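Parahox neighbor (Phaeodactylum tricornutum CCAP 1055/1, PDB 5Z5M) probably carries out the last two steps from 5-hydroxyisourate to (S)-allantoin, joining a hydroxyisourate hydrolase and an OHCU decarboxylase in one chain. Local coordinates at residues A[47-52]-A[172-177]; A[8-13]-A[20-25]. One frame throughout, in Å; residues are numbered along the deposited sequence.

How the interactions relate
From the N terminus the chain forms helix 7-11, turns and runs straight into helix 15-22; interaction 2 closes this short loop by packing segment 8-13 on segment 20-25. Only after that does interaction 1 open, on the first turn of helix 49-61, and it closes some 120 residues later, where helix 151-173 has ended and the chain leads on to the transthyretin-like part. The two loops therefore follow one another in series, neither crossing nor nesting. In space they adjoin, their centres about 10 Å apart: Leu52 packs on Leu22, and Ile174 on the Phe21 ring, so the two short helices and both longer ones share one apolar layer.

Interaction 1: residues A[47-52]-A[172-177]; sequences ETISQL and SKIDTS
Ile49 and Ile174 lie side by side, pointing opposite ways, where the first turn of helix 49-61 meets the chain just beyond helix 151-173. Ile49 sets its CD1 methyl against two partners that lie on one side of it: it is 4.1 Å from Ile174 CG2 and 3.9 Å from Thr176 CG2. CG1 of Ile49 is anti to the backbone N (chi1 -171°) and the chain continues fully extended, which carries CD1 out toward residues 174 and 176. One turn on, Leu52 brings its CD2 methyl to 3.7 Å from Ile174 CD1. Ile174 thus meets Ile49 along its length, with CB, CG2 and CD1, and Leu52 with CD1.

Trp167 and Leu171 of helix 151-173 also pack on Ile49, and Val7 of helix 7-11 on both isoleucines. The helix start is fixed by a capping box: Thr48 OG1 accepts from Gln51 N at 3.2 Å, and Thr48 N donates weakly back to Gln51 OE1. The same OE1 also takes a bond from Glu47 N, at 2.6 Å. Ser50 OG is bonded to Asp279 and Asn277. On the other segment, Asp175 turns away and forms an Asx turn, its OD1 accepting from Ser177 N at 3.0 Å from above the carboxylate plane. Capping box and Asx turn each shape their own segment, while the join itself rests on apolar packing of methyl groups.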
ATOM      1  N   GLU A  47     -12.206  23.776 -25.312  1.00 11.72           N
ATOM      2  CA  GLU A  47     -11.043  24.631 -25.100  1.00 11.96           C
ATOM      3  C   GLU A  47      -9.717  23.872 -25.114  1.00 17.00           C
ATOM      4  O   GLU A  47      -8.664  24.470 -25.326  1.00 17.40           O
ATOM      5  CB  GLU A  47     -11.183  25.387 -23.777  1.00 16.23           C
ATOM      6  CG  GLU A  47     -12.341  26.374 -23.733  1.00 17.83           C
ATOM      7  CD  GLU A  47     -12.351  27.206 -22.453  1.00 29.05           C
ATOM      8  OE1 GLU A  47     -11.534  26.926 -21.550  1.00 33.23           O
ATOM      9  OE2 GLU A  47     -13.175  28.139 -22.349  1.00 38.58           O
ATOM     10  N   THR A  48      -9.764  22.563 -24.882  1.00 10.64           N
ATOM     11  CA  THR A  48      -8.539  21.770 -24.786  1.00  9.73           C
ATOM     12  C   THR A  48      -8.595  20.534 -25.680  1.00 16.13           C
ATOM     13  O   THR A  48      -9.655  20.166 -26.187  1.00  9.70           O
ATOM     14  CB  THR A  48      -8.274  21.314 -23.336  1.00 12.82           C
ATOM     15  OG1 THR A  48      -9.348  20.470 -22.897  1.00 12.00           O
ATOM     16  CG2 THR A  48      -8.145  22.507 -22.401  1.00 20.16           C
ATOM     17  N   ILE A  49      -7.453  19.884 -25.873  1.00 15.74           N
ATOM     18  CA  ILE A  49      -7.435  18.687 -26.699  1.00 10.00           C
ATOM     19  C   ILE A  49      -8.179  17.557 -25.978  1.00  6.98           C
ATOM     20  O   ILE A  49      -8.819  16.719 -26.621  1.00 11.29           O
ATOM     21  CB  ILE A  49      -5.991  18.268 -27.070  1.00 13.60           C
ATOM     22  CG1 ILE A  49      -6.010  17.144 -28.113  1.00 22.35           C
ATOM     23  CG2 ILE A  49      -5.195  17.878 -25.838  1.00 17.25           C
ATOM     24  CD1 ILE A  49      -4.642  16.763 -28.625  1.00 24.77           C
ATOM     25  N   SER A  50      -8.145  17.567 -24.648  1.00  8.09           N
ATOM     26  CA  SER A  50      -8.910  16.602 -23.856  1.00 10.97           C
ATOM     27  C   SER A  50     -10.399  16.705 -24.145  1.00  9.21           C
ATOM     28  O   SER A  50     -11.074  15.701 -24.377  1.00  6.61           O
ATOM     29  CB  SER A  50      -8.673  16.808 -22.361  1.00 12.76           C
ATOM     30  OG  SER A  50      -7.356  16.456 -21.998  1.00 17.70           O
ATOM     31  N   GLN A  51     -10.911  17.933 -24.122  1.00  9.97           N
ATOM     32  CA  GLN A  51     -12.326  18.170 -24.371  1.00  9.71           C
ATOM     33  C   GLN A  51     -12.716  17.802 -25.800  1.00  6.89           C
ATOM     34  O   GLN A  51     -13.817  17.309 -26.046  1.00  6.57           O
ATOM     35  CB  GLN A  51     -12.672  19.632 -24.081  1.00 11.36           C
ATOM     36  CG  GLN A  51     -12.627  19.979 -22.599  1.00 15.25           C
ATOM     37  CD  GLN A  51     -12.737  21.468 -22.339  1.00 20.11           C
ATOM     38  OE1 GLN A  51     -12.640  22.277 -23.257  1.00 15.23           O
ATOM     39  NE2 GLN A  51     -12.935  21.835 -21.080  1.00 25.89           N
ATOM     40  N   LEU A  52     -11.807  18.047 -26.736  1.00  6.62           N
ATOM     41  CA  LEU A  52     -12.049  17.707 -28.131  1.00  8.64           C
ATOM     42  C   LEU A  52     -12.173  16.191 -28.286  1.00  9.71           C
ATOM     43  O   LEU A  52     -13.091  15.694 -28.943  1.00  8.02           O
ATOM     44  CB  LEU A  52     -10.926  18.259 -29.017  1.00  6.80           C
ATOM     45  CG  LEU A  52     -10.962  17.808 -30.480  1.00  7.51           C
ATOM     46  CD1 LEU A  52     -12.296  18.187 -31.127  1.00 13.94           C
ATOM     47  CD2 LEU A  52      -9.789  18.398 -31.242  1.00 13.99           C
ATOM     48  N   SER A 172      -0.927  13.659 -32.451  1.00 19.61           N
ATOM     49  CA  SER A 172       0.101  13.786 -33.481  1.00 19.44           C
ATOM     50  C   SER A 172      -0.236  14.881 -34.491  1.00 25.41           C
ATOM     51  O   SER A 172       0.655  15.428 -35.141  1.00 28.57           O
ATOM     52  CB  SER A 172       0.314  12.450 -34.201  1.00 20.70           C
ATOM     53  OG  SER A 172      -0.808  12.104 -34.991  1.00 35.59           O
ATOM     54  N   LYS A 173      -1.516  15.218 -34.603  1.00 18.24           N
ATOM     55  CA  LYS A 173      -1.947  16.237 -35.556  1.00 22.37           C
ATOM     56  C   LYS A 173      -2.047  17.625 -34.934  1.00 22.22           C
ATOM     57  O   LYS A 173      -2.012  18.632 -35.642  1.00 22.35           O
ATOM     58  CB  LYS A 173      -3.300  15.863 -36.163  1.00 22.96           C
ATOM     59  CG  LYS A 173      -3.258  14.658 -37.074  1.00 22.01           C
ATOM     60  CD  LYS A 173      -4.656  14.282 -37.530  1.00 28.94           C
ATOM     61  CE  LYS A 173      -5.372  15.482 -38.125  1.00 32.16           C
ATOM     62  NZ  LYS A 173      -4.610  16.108 -39.239  1.00 27.14           N
ATOM     63  N   ILE A 174      -2.170  17.676 -33.612  1.00 16.38           N
ATOM     64  CA  ILE A 174      -2.403  18.938 -32.917  1.00 20.75           C
ATOM     65  C   ILE A 174      -1.181  19.388 -32.115  1.00 22.95           C
ATOM     66  O   ILE A 174      -0.550  18.589 -31.427  1.00 19.66           O
ATOM     67  CB  ILE A 174      -3.633  18.828 -31.987  1.00 17.00           C
ATOM     68  CG1 ILE A 174      -4.920  18.861 -32.818  1.00 22.93           C
ATOM     69  CG2 ILE A 174      -3.638  19.941 -30.944  1.00 22.20           C
ATOM     70  CD1 ILE A 174      -6.181  18.608 -32.017  1.00 29.92           C
ATOM     71  N   ASP A 175      -0.848  20.671 -32.225  1.00 20.18           N
ATOM     72  CA  ASP A 175       0.251  21.266 -31.466  1.00 21.94           C
ATOM     73  C   ASP A 175      -0.177  21.485 -30.015  1.00 15.32           C
ATOM     74  O   ASP A 175      -0.985  22.361 -29.723  1.00 21.68           O
ATOM     75  CB  ASP A 175       0.686  22.585 -32.118  1.00 27.08           C
ATOM     76  CG  ASP A 175       1.750  23.324 -31.318  1.00 27.76           C
ATOM     77  OD1 ASP A 175       2.377  22.725 -30.421  1.00 33.25           O
ATOM     78  OD2 ASP A 175       1.967  24.517 -31.604  1.00 28.10           O
ATOM     79  N   THR A 176       0.371  20.685 -29.106  1.00 19.03           N
ATOM     80  CA  THR A 176      -0.037  20.743 -27.705  1.00 15.33           C
ATOM     81  C   THR A 176       0.962  21.510 -26.845  1.00 17.52           C
ATOM     82  O   THR A 176       0.976  21.361 -25.627  1.00 15.07           O
ATOM     83  CB  THR A 176      -0.222  19.326 -27.109  1.00 17.39           C
ATOM     84  OG1 THR A 176       0.998  18.585 -27.229  1.00 17.89           O
ATOM     85  CG2 THR A 176      -1.337  18.576 -27.835  1.00 20.29           C
ATOM     86  N   SER A 177       1.786  22.345 -27.471  1.00 17.65           N
ATOM     87  CA  SER A 177       2.806  23.083 -26.731  1.00 25.51           C
ATOM     88  C   SER A 177       2.184  24.098 -25.769  1.00 23.16           C
ATOM     89  O   SER A 177       2.850  24.580 -24.855  1.00 20.53           O
ATOM     90  CB  SER A 177       3.763  23.792 -27.693  1.00 25.85           C
ATOM     91  OG  SER A 177       3.140  24.906 -28.301  1.00 31.00           O
TER

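Interaction 2: residues A[8-13]-A[20-25]; sequences KDLLSK and SFLGGI
An apolar contact between two consecutive short helices, built on Leu10 against Phe21 and Leu22, joins helix 7-11 to helix 15-22 at the N-terminal end of the helical part. Leu10 does all the reaching from its side. Both of its methyls come to Phe21 CD2 from the same side of the ring: Leu10 CD1 and Leu10 CD2 are each 3.6 Å from that atom. From there they diverge. CD1 of Leu10 leans back toward the root of the ring, 3.7 Å from Phe21 CG. CD2 of Leu10 moves outward, 3.8 Å from Phe21 CE2. The approach to the ring is oblique. Leu10 CD2 has a second neighbour in Leu22 CD2 at 4.1 Å, so this one methyl touches both Phe21 and Leu22.

Leu10 and Phe21 both hold CG anti to the backbone N (chi1 175° and -173°), which extends the two side chains toward each other across backbones whose nearest CA atoms, those of Leu10 and Phe21, are 8.3 Å apart. The arrangement is one of two short consecutive helices joined by a brief turn, helix 7-11 followed almost at once by helix 15-22, with Leu10 packed between them. Val5 packs on both Leu10 and Phe21, while Lys173 of helix 151-173 makes a cation-pi contact with the same ring.

Next to Leu10, Asp9 O accepts two bonds from the same face of its plane, from Ser12 OG at 2.9 Å and from Ser12 N, and Lys13 N donates to Leu10 O. In the partner segment a type I turn spans Leu22 to Ile25, and Ile25 packs against Ala166 and Leu170 of helix 151-173.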
ATOM      1  N   LYS A   8      -7.070  25.877 -30.261  1.00 19.16           N
ATOM      2  CA  LYS A   8      -7.612  27.223 -30.433  1.00 24.93           C
ATOM      3  C   LYS A   8      -7.655  27.614 -31.904  1.00 21.43           C
ATOM      4  O   LYS A   8      -8.673  28.083 -32.411  1.00 18.19           O
ATOM      5  CB  LYS A   8      -6.771  28.239 -29.664  1.00 31.10           C
ATOM      6  CG  LYS A   8      -7.418  28.770 -28.408  1.00 41.89           C
ATOM      7  CD  LYS A   8      -7.081  30.239 -28.194  1.00 40.27           C
ATOM      8  CE  LYS A   8      -7.716  31.102 -29.271  1.00 39.65           C
ATOM      9  NZ  LYS A   8      -7.981  32.491 -28.795  1.00 29.53           N
ATOM     10  N   ASP A   9      -6.529  27.413 -32.575  1.00 22.53           N
ATOM     11  CA  ASP A   9      -6.388  27.712 -33.993  1.00 24.99           C
ATOM     12  C   ASP A   9      -7.366  26.880 -34.829  1.00 25.69           C
ATOM     13  O   ASP A   9      -8.118  27.421 -35.643  1.00 21.79           O
ATOM     14  CB  ASP A   9      -4.936  27.458 -34.425  1.00 26.91           C
ATOM     15  CG  ASP A   9      -4.742  27.523 -35.928  1.00 54.69           C
ATOM     16  OD1 ASP A   9      -5.506  28.240 -36.610  1.00 68.93           O
ATOM     17  OD2 ASP A   9      -3.809  26.857 -36.429  1.00 67.48           O
ATOM     18  N   LEU A  10      -7.355  25.568 -34.614  1.00 19.95           N
ATOM     19  CA  LEU A  10      -8.229  24.651 -35.352  1.00 20.67           C
ATOM     20  C   LEU A  10      -9.701  25.048 -35.276  1.00 20.04           C
ATOM     21  O   LEU A  10     -10.361  25.251 -36.301  1.00 17.87           O
ATOM     22  CB  LEU A  10      -8.063  23.221 -34.827  1.00 20.96           C
ATOM     23  CG  LEU A  10      -9.001  22.158 -35.412  1.00 22.64           C
ATOM     24  CD1 LEU A  10      -8.853  22.043 -36.924  1.00 22.17           C
ATOM     25  CD2 LEU A  10      -8.761  20.808 -34.743  1.00 27.60           C
ATOM     26  N   LEU A  11     -10.212  25.167 -34.056  1.00 16.22           N
ATOM     27  CA  LEU A  11     -11.641  25.359 -33.851  1.00 19.02           C
ATOM     28  C   LEU A  11     -12.117  26.773 -34.197  1.00 23.53           C
ATOM     29  O   LEU A  11     -13.313  27.064 -34.131  1.00 24.99           O
ATOM     30  CB  LEU A  11     -12.010  25.014 -32.406  1.00 13.63           C
ATOM     31  CG  LEU A  11     -11.713  23.566 -32.011  1.00 20.91           C
ATOM     32  CD1 LEU A  11     -12.141  23.296 -30.577  1.00 20.56           C
ATOM     33  CD2 LEU A  11     -12.393  22.588 -32.969  1.00 19.25           C
ATOM     34  N   SER A  12     -11.191  27.646 -34.586  1.00 20.20           N
ATOM     35  CA  SER A  12     -11.561  28.987 -35.031  1.00 24.20           C
ATOM     36  C   SER A  12     -11.695  29.033 -36.554  1.00 30.31           C
ATOM     37  O   SER A  12     -12.027  30.068 -37.130  1.00 30.43           O
ATOM     38  CB  SER A  12     -10.537  30.020 -34.557  1.00 20.13           C
ATOM     39  OG  SER A  12      -9.406  30.040 -35.407  1.00 26.64           O
ATOM     40  N   LYS A  13     -11.448  27.895 -37.196  1.00 28.17           N
ATOM     41  CA  LYS A  13     -11.520  27.791 -38.649  1.00 25.18           C
ATOM     42  C   LYS A  13     -12.931  27.408 -39.104  1.00 16.17           C
ATOM     43  O   LYS A  13     -13.708  26.872 -38.314  1.00 20.26           O
ATOM     44  CB  LYS A  13     -10.497  26.766 -39.149  1.00 29.44           C
ATOM     45  CG  LYS A  13      -9.057  27.238 -39.051  1.00 35.47           C
ATOM     46  CD  LYS A  13      -8.090  26.145 -39.470  1.00 37.47           C
ATOM     47  CE  LYS A  13      -6.655  26.507 -39.130  1.00 46.13           C
ATOM     48  NZ  LYS A  13      -5.694  25.873 -40.078  1.00 52.05           N
ATOM     49  N   SER A  20     -12.662  18.374 -42.212  1.00 15.35           N
ATOM     50  CA  SER A  20     -11.625  17.801 -43.057  1.00 15.58           C
ATOM     51  C   SER A  20     -10.396  17.426 -42.225  1.00 27.32           C
ATOM     52  O   SER A  20      -9.775  16.382 -42.437  1.00 18.65           O
ATOM     53  CB  SER A  20     -11.243  18.779 -44.167  1.00 24.47           C
ATOM     54  OG  SER A  20     -10.138  18.302 -44.908  1.00 37.84           O
ATOM     55  N   PHE A  21     -10.060  18.283 -41.268  1.00 18.20           N
ATOM     56  CA  PHE A  21      -8.898  18.057 -40.419  1.00 25.41           C
ATOM     57  C   PHE A  21      -9.083  16.812 -39.552  1.00 19.40           C
ATOM     58  O   PHE A  21      -8.153  16.027 -39.374  1.00 18.28           O
ATOM     59  CB  PHE A  21      -8.638  19.287 -39.544  1.00 16.24           C
ATOM     60  CG  PHE A  21      -7.364  19.217 -38.754  1.00 16.57           C
ATOM     61  CD1 PHE A  21      -6.162  19.602 -39.319  1.00 29.14           C
ATOM     62  CD2 PHE A  21      -7.374  18.785 -37.438  1.00 19.09           C
ATOM     63  CE1 PHE A  21      -4.987  19.544 -38.590  1.00 31.74           C
ATOM     64  CE2 PHE A  21      -6.207  18.728 -36.704  1.00 25.95           C
ATOM     65  CZ  PHE A  21      -5.011  19.103 -37.281  1.00 27.59           C
ATOM     66  N   LEU A  22     -10.297  16.621 -39.041  1.00 16.26           N
ATOM     67  CA  LEU A  22     -10.563  15.565 -38.063  1.00 26.98           C
ATOM     68  C   LEU A  22     -11.277  14.348 -38.642  1.00 23.54           C
ATOM     69  O   LEU A  22     -11.666  13.445 -37.902  1.00 20.94           O
ATOM     70  CB  LEU A  22     -11.397  16.126 -36.910  1.00 14.08           C
ATOM     71  CG  LEU A  22     -10.783  17.280 -36.118  1.00 17.05           C
ATOM     72  CD1 LEU A  22     -11.824  17.885 -35.181  1.00 16.32           C
ATOM     73  CD2 LEU A  22      -9.571  16.800 -35.339  1.00 14.40           C
ATOM     74  N   GLY A  23     -11.449  14.316 -39.958  1.00 19.70           N
ATOM     75  CA  GLY A  23     -12.247  13.274 -40.589  1.00 30.02           C
ATOM     76  C   GLY A  23     -11.686  11.859 -40.517  1.00 27.10           C
ATOM     77  O   GLY A  23     -12.415  10.886 -40.742  1.00 27.90           O
ATOM     78  N   GLY A  24     -10.398  11.742 -40.211  1.00 18.50           N
ATOM     79  CA  GLY A  24      -9.726  10.453 -40.186  1.00 17.99           C
ATOM     80  C   GLY A  24      -9.310   9.999 -38.796  1.00 25.76           C
ATOM     81  O   GLY A  24      -8.682   8.949 -38.640  1.00 22.40           O
ATOM     82  N   ILE A  25      -9.659  10.792 -37.789  1.00 17.27           N
ATOM     83  CA  ILE A  25      -9.385  10.447 -36.393  1.00 17.59           C
ATOM     84  C   ILE A  25      -9.927   9.057 -36.065  1.00 15.53           C
ATOM     85  O   ILE A  25      -9.224   8.220 -35.495  1.00 19.53           O
ATOM     86  CB  ILE A  25     -10.000  11.480 -35.430  1.00 13.04           C
ATOM     87  CG1 ILE A  25      -9.312  12.845 -35.582  1.00 21.20           C
ATOM     88  CG2 ILE A  25      -9.906  10.993 -33.996  1.00 16.42           C
ATOM     89  CD1 ILE A  25      -7.788  12.778 -35.672  1.00 16.35           C
TER